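Long-range contacts in trichomaglin (Trichosanthes lepiniana, PDB 1SGL), which probably cleaves RNA, being an S-like ribonuclease of the ribonuclease T2 family: residues A11-G16 with V176-L181; T38-H43 with N131-L136; A139-S144 with V202-I207; G163-L168 with P189-Q194. All coordinates share one frame; numbering follows the deposited sequence.

Interaction 1: residues A11-G16 with V176-L181. With SO4 (sulfate ion), chain C; SO4 (sulfate ion), chain D.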
loop_
_atom_site.group_PDB
_atom_site.type_symbol
_atom_site.label_atom_id
_atom_site.label_comp_id
_atom_site.label_asym_id
_atom_site.label_seq_id
_atom_site.Cartn_x
_atom_site.Cartn_y
_atom_site.Cartn_z
ATOM N N ALA A 11 0.111 -1.039 3.818
ATOM C CA ALA A 11 1.103 -1.393 2.817
ATOM C C ALA A 11 0.974 -0.541 1.560
ATOM O O ALA A 11 -0.106 -0.440 0.973
ATOM C CB ALA A 11 0.966 -2.865 2.463
ATOM N N LEU A 12 2.080 0.073 1.159
ATOM C CA LEU A 12 2.115 0.911 -0.034
ATOM C C LEU A 12 3.100 0.313 -1.025
ATOM O O LEU A 12 4.114 -0.257 -0.631
ATOM C CB LEU A 12 2.559 2.331 0.310
ATOM C CG LEU A 12 1.761 3.090 1.372
ATOM C CD1 LEU A 12 2.346 4.496 1.521
ATOM C CD2 LEU A 12 0.292 3.160 0.978
ATOM N N GLN A 13 2.800 0.449 -2.312
ATOM C CA GLN A 13 3.661 -0.080 -3.356
ATOM C C GLN A 13 4.211 1.030 -4.225
ATOM O O GLN A 13 3.511 1.998 -4.513
ATOM C CB GLN A 13 2.881 -1.060 -4.235
ATOM C CG GLN A 13 2.485 -2.320 -3.500
ATOM C CD GLN A 13 1.941 -3.389 -4.409
ATOM O OE1 GLN A 13 1.522 -4.449 -3.941
ATOM N NE2 GLN A 13 1.943 -3.129 -5.718
ATOM N N TRP A 14 5.464 0.886 -4.641
ATOM C CA TRP A 14 6.094 1.875 -5.503
ATOM C C TRP A 14 5.713 1.550 -6.947
ATOM O O TRP A 14 6.114 0.516 -7.493
ATOM C CB TRP A 14 7.621 1.847 -5.348
ATOM C CG TRP A 14 8.304 2.875 -6.205
ATOM C CD1 TRP A 14 9.113 2.645 -7.282
ATOM C CD2 TRP A 14 8.183 4.302 -6.094
ATOM N NE1 TRP A 14 9.501 3.840 -7.854
ATOM C CE2 TRP A 14 8.945 4.871 -7.144
ATOM C CE3 TRP A 14 7.509 5.152 -5.209
ATOM C CZ2 TRP A 14 9.048 6.248 -7.333
ATOM C CZ3 TRP A 14 7.612 6.529 -5.396
ATOM C CH2 TRP A 14 8.376 7.060 -6.451
ATOM N N ALA A 15 4.948 2.439 -7.563
ATOM C CA ALA A 15 4.481 2.226 -8.932
ATOM C C ALA A 15 5.583 1.898 -9.941
ATOM O O ALA A 15 5.409 1.028 -10.785
ATOM C CB ALA A 15 3.689 3.436 -9.397
ATOM N N GLY A 16 6.721 2.583 -9.843
ATOM C CA GLY A 16 7.801 2.336 -10.781
ATOM C C GLY A 16 8.280 0.897 -10.809
ATOM O O GLY A 16 8.597 0.351 -11.869
ATOM N N VAL A 176 13.152 -0.313 -4.654
ATOM C CA VAL A 176 12.162 -0.216 -3.589
ATOM C C VAL A 176 10.846 -0.778 -4.115
ATOM O O VAL A 176 10.356 -0.358 -5.167
ATOM C CB VAL A 176 11.936 1.253 -3.161
ATOM C CG1 VAL A 176 10.742 1.339 -2.213
ATOM C CG2 VAL A 176 13.192 1.803 -2.486
ATOM N N GLN A 177 10.277 -1.738 -3.396
ATOM C CA GLN A 177 9.016 -2.323 -3.827
ATOM C C GLN A 177 7.845 -1.860 -2.994
ATOM O O GLN A 177 6.807 -1.487 -3.526
ATOM C CB GLN A 177 9.048 -3.851 -3.750
ATOM C CG GLN A 177 9.943 -4.537 -4.741
ATOM C CD GLN A 177 9.879 -6.049 -4.600
ATOM O OE1 GLN A 177 10.023 -6.590 -3.502
ATOM N NE2 GLN A 177 9.666 -6.735 -5.713
ATOM N N LYS A 178 8.018 -1.901 -1.681
ATOM C CA LYS A 178 6.948 -1.549 -0.771
ATOM C C LYS A 178 7.432 -0.749 0.427
ATOM O O LYS A 178 8.589 -0.835 0.834
ATOM C CB LYS A 178 6.283 -2.836 -0.272
ATOM C CG LYS A 178 5.973 -3.831 -1.380
ATOM C CD LYS A 178 5.780 -5.262 -0.857
ATOM C CE LYS A 178 4.514 -5.415 -0.021
ATOM N NZ LYS A 178 4.575 -4.660 1.254
ATOM N N LEU A 179 6.520 0.027 0.987
ATOM C CA LEU A 179 6.802 0.823 2.161
ATOM C C LEU A 179 5.555 0.676 3.008
ATOM O O LEU A 179 4.448 0.939 2.537
ATOM C CB LEU A 179 7.042 2.290 1.789
ATOM C CG LEU A 179 7.430 3.204 2.960
ATOM C CD1 LEU A 179 8.115 4.458 2.431
ATOM C CD2 LEU A 179 6.193 3.561 3.780
ATOM N N SER A 180 5.731 0.235 4.250
ATOM C CA SER A 180 4.605 0.043 5.143
ATOM C C SER A 180 4.664 0.938 6.369
ATOM O O SER A 180 5.741 1.203 6.902
ATOM C CB SER A 180 4.547 -1.416 5.599
ATOM O OG SER A 180 4.512 -2.296 4.486
ATOM N N LEU A 181 3.499 1.406 6.804
ATOM C CA LEU A 181 3.405 2.229 8.002
ATOM C C LEU A 181 2.596 1.429 9.018
ATOM O O LEU A 181 1.667 0.699 8.658
ATOM C CB LEU A 181 2.705 3.568 7.719
ATOM C CG LEU A 181 3.366 4.553 6.747
ATOM C CD1 LEU A 181 2.471 5.769 6.574
ATOM C CD2 LEU A 181 4.727 4.967 7.264
HETATM S S SO4 C . -1.201 -5.654 -7.322
HETATM O O1 SO4 C . -0.150 -5.377 -6.324
HETATM O O2 SO4 C . -0.571 -5.909 -8.628
HETATM O O3 SO4 C . -2.102 -4.493 -7.435
HETATM O O4 SO4 C . -1.971 -6.835 -6.900
HETATM S S SO4 D . 5.239 -6.332 5.180
HETATM O O1 SO4 D . 5.224 -7.462 4.231
HETATM O O2 SO4 D . 4.183 -5.362 4.817
HETATM O O3 SO4 D . 6.562 -5.678 5.115
HETATM O O4 SO4 D . 4.993 -6.831 6.549
#
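Leu-12 and Leu-179 meet as a hydrogen-bonded pair where strands 11-14 and 176-181 run antiparallel, 156° between their directions. The two are neighbours in the curled antiparallel sheet at the heart of the ribonuclease T2 fold. Leu-12 N donates to Leu-179 O at 2.9 Å, and Leu-179 N answers with an equally long bond to Leu-12 O. Farther on, Trp-14 N reaches Gln-177 O at 2.9 Å, nearly straight (170° at the hydrogen) and from above the carbonyl plane. Ala-11 with Ser-180 and Gln-13 with Lys-178 form the non-hydrogen-bonded pairs. Gln-177 and Lys-178 also make a classic beta bulge toward strand 167-170.

Leu-12 and Leu-179 share one face of the sheet, where both touch Phe-40 of strand 40-47; Leu-12 CB rests 3.2 Å from Leu-179 O. Trp-14 CG stands anti to the backbone N (chi1 -179°), and Trp-14 CB lies 3.5 Å from Val-176 O. The indole then leads off to meet Phe-40 edge-to-face, while its NE1 is satisfied by Pro-205 O.

The other face, carrying Ala-11, Gln-13, Lys-178 and Ser-180, is largely polar. Ala-11 CB lies 4.1 Å from Ser-180 OG, and Lys-178, bent twice near its tip, brings NZ over toward Ala-11. Two sulfates, probably from the crystallisation liquor, sit beyond this face. One, also held by Lys-167 and Arg-46, has its O2 3.1 Å from Ser-180 OG; the other takes a weak bond through its O1 from Gln-13 NE2, 3.1 Å away.

Interaction 2: residues T38-H43 with N131-L136. With SO4 (sulfate ion), chain B.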
loop_
_atom_site.group_PDB
_atom_site.type_symbol
_atom_site.label_atom_id
_atom_site.label_comp_id
_atom_site.label_asym_id
_atom_site.label_seq_id
_atom_site.Cartn_x
_atom_site.Cartn_y
_atom_site.Cartn_z
ATOM N N THR A 38 5.390 9.228 -10.888
ATOM C CA THR A 38 5.436 7.920 -10.263
ATOM C C THR A 38 5.352 8.138 -8.760
ATOM O O THR A 38 6.031 9.005 -8.218
ATOM C CB THR A 38 6.751 7.205 -10.627
ATOM O OG1 THR A 38 6.789 7.003 -12.043
ATOM C CG2 THR A 38 6.855 5.866 -9.929
ATOM N N GLN A 39 4.516 7.356 -8.090
ATOM C CA GLN A 39 4.348 7.509 -6.654
ATOM C C GLN A 39 4.030 6.211 -5.935
ATOM O O GLN A 39 3.844 5.163 -6.562
ATOM C CB GLN A 39 3.207 8.476 -6.364
ATOM C CG GLN A 39 3.358 9.857 -6.955
ATOM C CD GLN A 39 2.300 10.799 -6.425
ATOM O OE1 GLN A 39 1.103 10.497 -6.480
ATOM N NE2 GLN A 39 2.732 11.942 -5.898
ATOM N N PHE A 40 3.971 6.301 -4.610
ATOM C CA PHE A 40 3.593 5.164 -3.784
ATOM C C PHE A 40 2.067 5.159 -3.810
ATOM O O PHE A 40 1.447 6.204 -3.634
ATOM C CB PHE A 40 4.034 5.341 -2.326
ATOM C CG PHE A 40 5.434 4.878 -2.046
ATOM C CD1 PHE A 40 6.455 5.797 -1.826
ATOM C CD2 PHE A 40 5.735 3.523 -2.016
ATOM C CE1 PHE A 40 7.767 5.364 -1.577
ATOM C CE2 PHE A 40 7.038 3.081 -1.773
ATOM C CZ PHE A 40 8.052 3.999 -1.552
ATOM N N THR A 41 1.472 3.997 -4.048
ATOM C CA THR A 41 0.014 3.864 -4.051
ATOM C C THR A 41 -0.362 2.809 -3.007
ATOM O O THR A 41 0.486 2.046 -2.535
ATOM C CB THR A 41 -0.537 3.431 -5.438
ATOM O OG1 THR A 41 0.034 2.170 -5.815
ATOM C CG2 THR A 41 -0.200 4.491 -6.499
ATOM N N ILE A 42 -1.636 2.773 -2.655
ATOM C CA ILE A 42 -2.137 1.846 -1.647
ATOM C C ILE A 42 -2.295 0.412 -2.125
ATOM O O ILE A 42 -2.860 0.165 -3.187
ATOM C CB ILE A 42 -3.519 2.311 -1.136
ATOM C CG1 ILE A 42 -3.395 3.704 -0.520
ATOM C CG2 ILE A 42 -4.094 1.294 -0.149
ATOM C CD1 ILE A 42 -4.719 4.403 -0.365
ATOM N N HIS A 43 -1.786 -0.534 -1.346
ATOM C CA HIS A 43 -1.980 -1.932 -1.680
ATOM C C HIS A 43 -3.099 -2.422 -0.756
ATOM O O HIS A 43 -4.018 -3.105 -1.199
ATOM C CB HIS A 43 -0.732 -2.777 -1.442
ATOM C CG HIS A 43 -0.956 -4.230 -1.718
ATOM N ND1 HIS A 43 -1.061 -4.733 -2.997
ATOM C CD2 HIS A 43 -1.214 -5.266 -0.884
ATOM C CE1 HIS A 43 -1.381 -6.015 -2.942
ATOM N NE2 HIS A 43 -1.481 -6.363 -1.671
ATOM N N ASN A 131 0.798 11.327 4.357
ATOM C CA ASN A 131 1.237 11.125 2.988
ATOM C C ASN A 131 2.745 11.030 2.766
ATOM O O ASN A 131 3.463 12.034 2.801
ATOM C CB ASN A 131 0.658 12.225 2.104
ATOM C CG ASN A 131 0.700 11.864 0.645
ATOM O OD1 ASN A 131 1.760 11.564 0.100
ATOM N ND2 ASN A 131 -0.460 11.877 -0.002
ATOM N N VAL A 132 3.211 9.815 2.494
ATOM C CA VAL A 132 4.625 9.608 2.266
ATOM C C VAL A 132 5.107 10.259 0.970
ATOM O O VAL A 132 6.237 10.730 0.910
ATOM C CB VAL A 132 4.983 8.103 2.256
ATOM C CG1 VAL A 132 4.545 7.464 3.576
ATOM C CG2 VAL A 132 4.317 7.411 1.077
ATOM N N ASP A 133 4.260 10.305 -0.058
ATOM C CA ASP A 133 4.679 10.911 -1.318
ATOM C C ASP A 133 5.065 12.379 -1.111
ATOM O O ASP A 133 6.096 12.839 -1.616
ATOM C CB ASP A 133 3.576 10.799 -2.373
ATOM C CG ASP A 133 3.316 9.356 -2.791
ATOM O OD1 ASP A 133 4.273 8.665 -3.198
ATOM O OD2 ASP A 133 2.150 8.917 -2.709
ATOM N N LYS A 134 4.242 13.097 -0.351
ATOM C CA LYS A 134 4.491 14.506 -0.061
ATOM C C LYS A 134 5.780 14.683 0.756
ATOM O O LYS A 134 6.550 15.614 0.523
ATOM C CB LYS A 134 3.304 15.097 0.699
ATOM C CG LYS A 134 3.335 16.612 0.807
ATOM C CD LYS A 134 3.097 17.274 -0.549
ATOM C CE LYS A 134 2.822 18.773 -0.399
ATOM N NZ LYS A 134 2.283 19.384 -1.662
ATOM N N ALA A 135 6.013 13.785 1.707
ATOM C CA ALA A 135 7.216 13.846 2.525
ATOM C C ALA A 135 8.461 13.707 1.652
ATOM O O ALA A 135 9.384 14.521 1.742
ATOM C CB ALA A 135 7.194 12.751 3.567
ATOM N N LEU A 136 8.484 12.686 0.802
ATOM C CA LEU A 136 9.635 12.459 -0.065
ATOM C C LEU A 136 9.868 13.613 -1.022
ATOM O O LEU A 136 11.000 14.048 -1.202
ATOM C CB LEU A 136 9.473 11.166 -0.861
ATOM C CG LEU A 136 9.430 9.854 -0.076
ATOM C CD1 LEU A 136 9.477 8.695 -1.073
ATOM C CD2 LEU A 136 10.604 9.766 0.898
HETATM S S SO4 B . -2.052 -9.601 0.417
HETATM O O1 SO4 B . -1.408 -10.926 0.383
HETATM O O2 SO4 B . -3.456 -9.760 0.836
HETATM O O3 SO4 B . -2.003 -9.005 -0.928
HETATM O O4 SO4 B . -1.345 -8.715 1.365
#
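The start of helix 132-139 is fastened to the first residue of strand 40-47 where Asp-133 grips the backbone of Phe-40. Phe-40 N donates to Asp-133 OD1 at 2.8 Å, in a bond of 168° on the syn lone pair. Asp-133 OD2 lies only 3.0 Å from Phe-40 O, an acceptor facing an acceptor, which would probably disfavour the carboxylate's charge, whereas its place in the helix's first turn would favour it. The Gln-39 amide stacks on this carboxylate, their planes 10° apart, and Gln-39 CB touches Asp-133 OD1 at 3.3 Å. An alanine in place of Asp-133 would probably leave Phe-40 N without its acceptor and the Gln-39 amide without its flat partner. On the apolar side, the Phe-40 ring meets Leu-136 CD1 at its edge, 3.8 Å from CE1, and Val-132 CG2 lies 4.0 Å from Phe-40 CD1. Asn-131 is the helix N-cap, its OD1 accepting from Lys-134 N at 3.0 Å. At the other end of 38-43, His-43 NE2 donates to sulfate O3 at 2.8 Å. That sulfate is also bonded by His-105 and Gln-101, consistent with the paired-histidine active site of T2 ribonucleases.

Interaction 3: residues A139-S144 with V202-I207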
loop_
_atom_site.group_PDB
_atom_site.type_symbol
_atom_site.label_atom_id
_atom_site.label_comp_id
_atom_site.label_asym_id
_atom_site.label_seq_id
_atom_site.Cartn_x
_atom_site.Cartn_y
_atom_site.Cartn_z
ATOM N N ALA A 139 11.559 16.498 0.562
ATOM C CA ALA A 139 12.974 16.279 0.812
ATOM C C ALA A 139 13.774 16.239 -0.482
ATOM O O ALA A 139 14.995 16.212 -0.450
ATOM C CB ALA A 139 13.172 14.986 1.583
ATOM N N GLY A 140 13.092 16.242 -1.620
ATOM C CA GLY A 140 13.804 16.187 -2.887
ATOM C C GLY A 140 14.060 14.761 -3.358
ATOM O O GLY A 140 14.923 14.516 -4.198
ATOM N N ILE A 141 13.324 13.807 -2.799
ATOM C CA ILE A 141 13.475 12.417 -3.201
ATOM C C ILE A 141 12.353 12.144 -4.205
ATOM O O ILE A 141 11.174 12.071 -3.846
ATOM C CB ILE A 141 13.377 11.480 -1.978
ATOM C CG1 ILE A 141 14.502 11.822 -0.991
ATOM C CG2 ILE A 141 13.505 10.016 -2.416
ATOM C CD1 ILE A 141 14.514 10.974 0.260
ATOM N N VAL A 142 12.723 12.022 -5.473
ATOM C CA VAL A 142 11.743 11.798 -6.525
ATOM C C VAL A 142 12.124 10.652 -7.455
ATOM O O VAL A 142 13.289 10.268 -7.534
ATOM C CB VAL A 142 11.563 13.073 -7.362
ATOM C CG1 VAL A 142 11.059 14.207 -6.474
ATOM C CG2 VAL A 142 12.885 13.466 -7.989
ATOM N N ALA A 143 11.129 10.119 -8.156
ATOM C CA ALA A 143 11.342 9.015 -9.084
ATOM C C ALA A 143 12.457 9.369 -10.058
ATOM O O ALA A 143 12.511 10.480 -10.572
ATOM C CB ALA A 143 10.052 8.709 -9.844
ATOM N N SER A 144 13.339 8.411 -10.312
ATOM C CA SER A 144 14.467 8.629 -11.201
ATOM C C SER A 144 15.067 7.306 -11.649
ATOM O O SER A 144 15.196 6.375 -10.859
ATOM C CB SER A 144 15.539 9.450 -10.482
ATOM O OG SER A 144 16.749 9.462 -11.218
ATOM N N VAL A 202 19.430 2.686 -2.815
ATOM C CA VAL A 202 18.263 2.143 -3.483
ATOM C C VAL A 202 17.805 3.008 -4.638
ATOM O O VAL A 202 18.232 4.153 -4.793
ATOM C CB VAL A 202 17.086 1.964 -2.492
ATOM C CG1 VAL A 202 17.486 1.006 -1.378
ATOM C CG2 VAL A 202 16.668 3.315 -1.918
ATOM N N SER A 203 16.933 2.451 -5.463
ATOM C CA SER A 203 16.436 3.201 -6.595
ATOM C C SER A 203 14.921 3.257 -6.588
ATOM O O SER A 203 14.249 2.321 -6.156
ATOM C CB SER A 203 16.950 2.588 -7.901
ATOM O OG SER A 203 16.506 1.259 -8.052
ATOM N N LEU A 204 14.404 4.391 -7.048
ATOM C CA LEU A 204 12.978 4.658 -7.145
ATOM C C LEU A 204 12.743 4.924 -8.624
ATOM O O LEU A 204 12.649 6.071 -9.052
ATOM C CB LEU A 204 12.614 5.899 -6.322
ATOM C CG LEU A 204 12.705 5.771 -4.794
ATOM C CD1 LEU A 204 12.656 7.148 -4.142
ATOM C CD2 LEU A 204 11.564 4.913 -4.291
ATOM N N PRO A 205 12.661 3.859 -9.430
ATOM C CA PRO A 205 12.444 4.014 -10.871
ATOM C C PRO A 205 11.087 4.603 -11.244
ATOM O O PRO A 205 10.106 4.472 -10.503
ATOM C CB PRO A 205 12.624 2.593 -11.399
ATOM C CG PRO A 205 12.111 1.753 -10.265
ATOM C CD PRO A 205 12.712 2.433 -9.051
ATOM N N GLU A 206 11.043 5.262 -12.398
ATOM C CA GLU A 206 9.798 5.846 -12.874
ATOM C C GLU A 206 9.032 4.747 -13.594
ATOM O O GLU A 206 9.600 3.711 -13.953
ATOM C CB GLU A 206 10.078 6.975 -13.865
ATOM C CG GLU A 206 11.101 7.996 -13.407
ATOM C CD GLU A 206 11.486 8.949 -14.525
ATOM O OE1 GLU A 206 10.680 9.843 -14.854
ATOM O OE2 GLU A 206 12.589 8.792 -15.088
ATOM N N ILE A 207 7.739 4.966 -13.797
ATOM C CA ILE A 207 6.926 3.996 -14.510
ATOM C C ILE A 207 7.444 3.975 -15.944
ATOM O O ILE A 207 7.643 5.024 -16.549
ATOM C CB ILE A 207 5.447 4.403 -14.511
ATOM C CG1 ILE A 207 4.877 4.277 -13.095
ATOM C CG2 ILE A 207 4.669 3.537 -15.488
ATOM C CD1 ILE A 207 3.486 4.863 -12.937
HETATM O O HOH W 1 16.008 5.916 -8.191
#
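Ser-144 and Leu-204 are joined by polar contacts of their backbones. Ser-144 N donates to Leu-204 O at 2.7 Å, with 167° at the hydrogen, and the same oxygen receives a CA-H...O contact from Ala-143 CA at 3.2 Å. Ser-144 O stands 3.1 Å from Leu-204 O, acceptor against acceptor; a water donates to Ser-144 O and lies doubtfully close to Leu-204 N. The Ser-144 hydroxyl turns instead to its own loop, meeting Ser-146 N and Lys-147 N, and Glu-206 N finds Asn-145 OD1.

The contact lies next to the small antiparallel sheet of strands 148-150 and 201-203: the chain leaving strand 201-203 is laid against the loop that leads from helix 132-139 into strand 148-150. That helix ends in a Schellman motif at Gly-140, whose positive phi (89°) suits glycine.

Apolar contacts flank the backbone bond. Ile-141 CG2, anti to the backbone N, presses on Leu-204 CD1 at 3.5 Å, tighter than usual for two methyls, and both side chains also touch Ile-154 of helix 151-162. Ala-143 CB meets the aliphatic part of Glu-206, 3.8 Å from its CG, and Ala-143 and Leu-204 both reach Trp-14.

Interaction 4: residues G163-L168 with P189-Q194. With SO4 (sulfate ion), chain D.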
loop_
_atom_site.group_PDB
_atom_site.type_symbol
_atom_site.label_atom_id
_atom_site.label_comp_id
_atom_site.label_asym_id
_atom_site.label_seq_id
_atom_site.Cartn_x
_atom_site.Cartn_y
_atom_site.Cartn_z
ATOM N N GLY A 163 6.209 10.756 11.889
ATOM C CA GLY A 163 6.425 10.613 13.316
ATOM C C GLY A 163 6.649 9.175 13.771
ATOM O O GLY A 163 6.598 8.895 14.963
ATOM N N ALA A 164 6.891 8.261 12.835
ATOM C CA ALA A 164 7.127 6.860 13.174
ATOM C C ALA A 164 7.935 6.171 12.087
ATOM O O ALA A 164 7.846 6.527 10.908
ATOM C CB ALA A 164 5.791 6.124 13.383
ATOM N N ARG A 165 8.715 5.180 12.491
ATOM C CA ARG A 165 9.556 4.431 11.572
ATOM C C ARG A 165 8.797 3.477 10.637
ATOM O O ARG A 165 8.042 2.625 11.091
ATOM C CB ARG A 165 10.588 3.628 12.370
ATOM C CG ARG A 165 11.464 2.720 11.512
ATOM C CD ARG A 165 12.570 2.069 12.342
ATOM N NE ARG A 165 12.015 1.132 13.309
ATOM C CZ ARG A 165 12.271 1.159 14.611
ATOM N NH1 ARG A 165 13.085 2.081 15.113
ATOM N NH2 ARG A 165 11.696 0.274 15.414
ATOM N N PRO A 166 9.006 3.600 9.317
ATOM C CA PRO A 166 8.319 2.715 8.367
ATOM C C PRO A 166 9.148 1.453 8.134
ATOM O O PRO A 166 10.269 1.340 8.607
ATOM C CB PRO A 166 8.267 3.552 7.104
ATOM C CG PRO A 166 9.632 4.189 7.123
ATOM C CD PRO A 166 9.791 4.621 8.596
ATOM N N LYS A 167 8.587 0.528 7.371
ATOM C CA LYS A 167 9.246 -0.715 7.017
ATOM C C LYS A 167 9.429 -0.697 5.491
ATOM O O LYS A 167 8.459 -0.589 4.747
ATOM C CB LYS A 167 8.367 -1.892 7.456
ATOM C CG LYS A 167 8.890 -3.259 7.068
ATOM C CD LYS A 167 8.283 -4.360 7.937
ATOM C CE LYS A 167 6.761 -4.338 7.919
ATOM N NZ LYS A 167 6.166 -5.477 8.685
ATOM N N LEU A 168 10.672 -0.767 5.025
ATOM C CA LEU A 168 10.950 -0.757 3.590
ATOM C C LEU A 168 11.331 -2.144 3.104
ATOM O O LEU A 168 12.011 -2.895 3.808
ATOM C CB LEU A 168 12.090 0.201 3.258
ATOM C CG LEU A 168 11.806 1.675 2.958
ATOM C CD1 LEU A 168 11.107 1.794 1.611
ATOM C CD2 LEU A 168 10.979 2.289 4.072
ATOM N N PRO A 189 0.256 6.726 14.503
ATOM C CA PRO A 189 1.478 6.077 14.011
ATOM C C PRO A 189 2.328 5.436 15.105
ATOM O O PRO A 189 2.438 5.950 16.215
ATOM C CB PRO A 189 2.210 7.216 13.299
ATOM C CG PRO A 189 1.067 8.080 12.801
ATOM C CD PRO A 189 0.159 8.109 14.006
ATOM N N ARG A 190 2.932 4.307 14.758
ATOM C CA ARG A 190 3.790 3.552 15.658
ATOM C C ARG A 190 4.948 2.992 14.843
ATOM O O ARG A 190 4.765 2.600 13.689
ATOM C CB ARG A 190 2.998 2.394 16.279
ATOM C CG ARG A 190 2.017 2.825 17.344
ATOM C CD ARG A 190 2.760 3.267 18.598
ATOM N NE ARG A 190 1.864 3.725 19.653
ATOM C CZ ARG A 190 1.320 4.934 19.697
ATOM N NH1 ARG A 190 1.584 5.814 18.744
ATOM N NH2 ARG A 190 0.508 5.264 20.695
ATOM N N ASP A 191 6.139 2.947 15.424
ATOM C CA ASP A 191 7.277 2.404 14.696
ATOM C C ASP A 191 6.960 0.973 14.277
ATOM O O ASP A 191 6.371 0.211 15.046
ATOM C CB ASP A 191 8.539 2.345 15.562
ATOM C CG ASP A 191 9.018 3.703 16.012
ATOM O OD1 ASP A 191 8.968 4.670 15.226
ATOM O OD2 ASP A 191 9.470 3.792 17.170
ATOM N N CYS A 192 7.351 0.613 13.061
ATOM C CA CYS A 192 7.158 -0.746 12.585
ATOM C C CYS A 192 8.392 -1.534 13.037
ATOM O O CYS A 192 9.450 -0.952 13.304
ATOM C CB CYS A 192 7.106 -0.798 11.063
ATOM S SG CYS A 192 5.618 -0.209 10.194
ATOM N N VAL A 193 8.262 -2.852 13.110
ATOM C CA VAL A 193 9.387 -3.698 13.502
ATOM C C VAL A 193 10.490 -3.582 12.452
ATOM O O VAL A 193 10.215 -3.585 11.253
ATOM C CB VAL A 193 8.957 -5.178 13.627
ATOM C CG1 VAL A 193 10.182 -6.069 13.782
ATOM C CG2 VAL A 193 8.030 -5.351 14.825
ATOM N N GLN A 194 11.734 -3.477 12.911
ATOM C CA GLN A 194 12.888 -3.360 12.020
ATOM C C GLN A 194 13.024 -4.590 11.127
ATOM O O GLN A 194 12.764 -5.710 11.562
ATOM C CB GLN A 194 14.172 -3.202 12.837
ATOM C CG GLN A 194 15.365 -2.750 12.010
ATOM C CD GLN A 194 15.364 -1.248 11.772
ATOM O OE1 GLN A 194 16.045 -0.743 10.874
ATOM N NE2 GLN A 194 14.608 -0.524 12.590
HETATM S S SO4 D . 5.239 -6.332 5.180
HETATM O O1 SO4 D . 5.224 -7.462 4.231
HETATM O O2 SO4 D . 4.183 -5.362 4.817
HETATM O O3 SO4 D . 6.562 -5.678 5.115
HETATM O O4 SO4 D . 4.993 -6.831 6.549
HETATM O O HOH W 2 5.178 3.353 11.039
#
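Arg-165 lies across Asp-191, Cys-192 and Gln-194. Its CB touches Asp-191 OD1 at 3.4 Å, and CG stands anti to the backbone N (chi1 176°). CD comes within 3.3 Å of Gln-194 NE2; there the chain bends at chi3 (67°), placing NE near Cys-192 O. NE and NH2 both donate weakly to that oxygen, which lies 3.3 Å from each at the guanidinium's edge. Gln-194 NE2 sits over one face of the guanidinium, toward its rim, with no N-H bond between them, and Asp-191 CB lies over the opposite face, also toward the rim.

The backbone N-H and C=O of Arg-165 are held by shorter bonds: Arg-165 N donates to the anti lone pair of Asp-191 OD1 at 2.8 Å, and Cys-192 N to Arg-165 O at 2.9 Å. A water links Arg-165 O to Arg-190 O. An alanine in place of Arg-165 would probably leave Cys-192 O without its two weak guanidinium donors and the Gln-194 amide freer to turn.

One side-chain and one main-chain bond, with the Cys-192 to Cys-182 disulfide into strand 176-184, hold the backbone. The Asp-191 carboxylate makes no salt bridge with the guanidinium; any attraction between these charges is probably long-range.

From the N terminus, strand 7-14 waits some 160 residues for its partner 176-181, so interaction 1 closes the longest loop. Nested within it, interaction 2 brings helix 132-139 against strand 40-47, the neighbour of strand 7-14 on its other side. Interaction 3 opens at the end of that helix and closes near the C terminus, crossing interaction 1; Trp-14 and a bond from Val-176 N to Ser-203 O join the two. Interaction 4, nested inside interaction 3, also crosses interaction 1 and joins the segments on either side of strand 176-184 in sequence. Interactions 1, 2 and 4 reach the same sheet, while interaction 3 ties the C-terminal part to the loop between helix 132-139 and strand 148-150.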